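Local coordinates for protein 3-hydroxyacyl-thioester dehydratase Z (Mycobacterium tuberculosis, PDB 2C2I) that probably catalyses the reversible hydration of trans-2-enoyl-CoA to (3R)-3-hydroxyacyl-CoA as a homodimeric hotdog-fold hydratase of fatty acid metabolism, at residues F34-T38 with G39-W43. Residues are numbered along the deposited sequence; the frame is centred on the assembly and turned at random.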
loop_
_atom_site.group_PDB
_atom_site.type_symbol
_atom_site.label_atom_id
_atom_site.label_comp_id
_atom_site.label_asym_id
_atom_site.label_seq_id
_atom_site.Cartn_x
_atom_site.Cartn_y
_atom_site.Cartn_z
ATOM N N PHE A 34 2.215 10.859 5.813
ATOM C CA PHE A 34 2.059 9.412 5.616
ATOM C C PHE A 34 2.409 8.628 6.880
ATOM O O PHE A 34 1.697 7.678 7.272
ATOM C CB PHE A 34 2.905 8.913 4.447
ATOM C CG PHE A 34 2.515 7.525 3.979
ATOM C CD1 PHE A 34 1.425 7.349 3.136
ATOM C CD2 PHE A 34 3.234 6.404 4.404
ATOM C CE1 PHE A 34 1.052 6.048 2.705
ATOM C CE2 PHE A 34 2.868 5.099 3.991
ATOM C CZ PHE A 34 1.783 4.927 3.138
ATOM N N ALA A 35 3.537 9.010 7.476
ATOM C CA ALA A 35 3.992 8.473 8.739
ATOM C C ALA A 35 2.935 8.685 9.812
ATOM O O ALA A 35 2.628 7.768 10.544
ATOM C CB ALA A 35 5.337 9.133 9.153
ATOM N N ASP A 36 2.363 9.892 9.897
ATOM C CA ASP A 36 1.288 10.151 10.880
ATOM C C ASP A 36 0.038 9.304 10.620
ATOM O O ASP A 36 -0.554 8.758 11.565
ATOM C CB ASP A 36 0.897 11.633 10.918
ATOM C CG ASP A 36 2.030 12.533 11.394
ATOM O OD1 ASP A 36 2.995 12.054 12.030
ATOM O OD2 ASP A 36 1.956 13.755 11.116
ATOM N N ALA A 37 -0.360 9.210 9.348
ATOM C CA ALA A 37 -1.539 8.446 8.958
ATOM C C ALA A 37 -1.407 6.955 9.316
ATOM O O ALA A 37 -2.373 6.329 9.749
ATOM C CB ALA A 37 -1.810 8.613 7.471
ATOM N N THR A 38 -0.216 6.400 9.126
ATOM C CA THR A 38 -0.041 4.933 9.159
ATOM C C THR A 38 0.726 4.388 10.375
ATOM O O THR A 38 0.763 3.174 10.589
ATOM C CB THR A 38 0.702 4.444 7.886
ATOM O OG1 THR A 38 2.021 4.993 7.864
ATOM C CG2 THR A 38 -0.048 4.855 6.595
ATOM N N GLY A 39 1.355 5.275 11.151
ATOM C CA GLY A 39 2.142 4.835 12.296
ATOM C C GLY A 39 3.506 4.264 11.955
ATOM O O GLY A 39 4.140 3.639 12.796
ATOM N N ASP A 40 3.974 4.437 10.724
ATOM C CA ASP A 40 5.344 4.074 10.406
ATOM C C ASP A 40 6.198 5.341 10.453
ATOM O O ASP A 40 6.157 6.157 9.525
ATOM C CB ASP A 40 5.431 3.361 9.043
ATOM C CG ASP A 40 6.848 2.863 8.722
ATOM O OD1 ASP A 40 7.829 3.243 9.405
ATOM O OD2 ASP A 40 6.991 2.083 7.762
ATOM N N HIS A 41 6.922 5.527 11.562
ATOM C CA HIS A 41 7.808 6.689 11.721
ATOM C C HIS A 41 9.270 6.286 11.664
ATOM O O HIS A 41 10.111 6.894 12.331
ATOM C CB HIS A 41 7.506 7.426 13.049
ATOM C CG HIS A 41 6.177 8.121 13.067
ATOM N ND1 HIS A 41 5.030 7.515 13.527
ATOM C CD2 HIS A 41 5.809 9.358 12.658
ATOM C CE1 HIS A 41 4.013 8.353 13.410
ATOM N NE2 HIS A 41 4.465 9.484 12.897
ATOM N N GLN A 42 9.607 5.280 10.856
ATOM C CA GLN A 42 10.981 4.814 10.848
ATOM C C GLN A 42 11.917 5.966 10.465
ATOM O O GLN A 42 11.576 6.803 9.627
ATOM C CB GLN A 42 11.195 3.619 9.929
ATOM C CG GLN A 42 12.465 2.867 10.312
ATOM C CD GLN A 42 12.770 1.653 9.446
ATOM O OE1 GLN A 42 13.797 1.042 9.622
ATOM N NE2 GLN A 42 11.880 1.312 8.502
ATOM N N TRP A 43 13.076 5.999 11.108
ATOM C CA TRP A 43 14.054 7.053 10.869
ATOM C C TRP A 43 14.416 7.261 9.393
ATOM O O TRP A 43 14.587 8.399 8.967
ATOM C CB TRP A 43 15.311 6.834 11.693
ATOM C CG TRP A 43 16.066 5.589 11.360
ATOM C CD1 TRP A 43 15.824 4.338 11.840
ATOM C CD2 TRP A 43 17.156 5.461 10.444
ATOM N NE1 TRP A 43 16.730 3.445 11.328
ATOM C CE2 TRP A 43 17.566 4.108 10.468
ATOM C CE3 TRP A 43 17.862 6.368 9.637
ATOM C CZ2 TRP A 43 18.623 3.627 9.693
ATOM C CZ3 TRP A 43 18.937 5.890 8.872
ATOM C CH2 TRP A 43 19.302 4.532 8.904
#
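His41 folds back over the last turn of helix 28-38 and bonds to Asp36. Its NE2 donates to Asp36 OD1 at 3.1 Å, and the bond is nearly straight (170°). The oxygen lies in the ring plane and accepts with its anti lone pair, while the carboxylate is turned 41° from the ring. With chi1 at -69°, CG of His41 stands anti to its carbonyl carbon, and the ring lies against the backbone of Ala35. Ala35 O sits over one ring face, 3.2 Å from His41 CE1. Ala35 CB lies over the same face, above His41 CD2 at 3.5 Å, and also packs on Asp40 O. The helix ends here: Gly39 N gives the last helical bond, to Ala35 O at 2.9 Å, and Gly39 then turns to positive phi. One residue earlier, Phe34 O takes two donors from opposite faces of its plane, Thr38 N and Thr38 OG1 (2.8 Å). The loop belongs to the MaoC-like hotdog domain and carries Asp40, probably important for catalysis, as is nearby His45. Asp40 OD1 accepts from Gln42 N at 3.1 Å, an Asx turn that helps fix the carboxylate. Gln42 is the N-cap residue of helix 43-46 and a predicted transition-state stabiliser. Farther out, Asp40 O accepts from His62 NE2, and Gln42 NE2 bonds to Ala86 O of the second subunit.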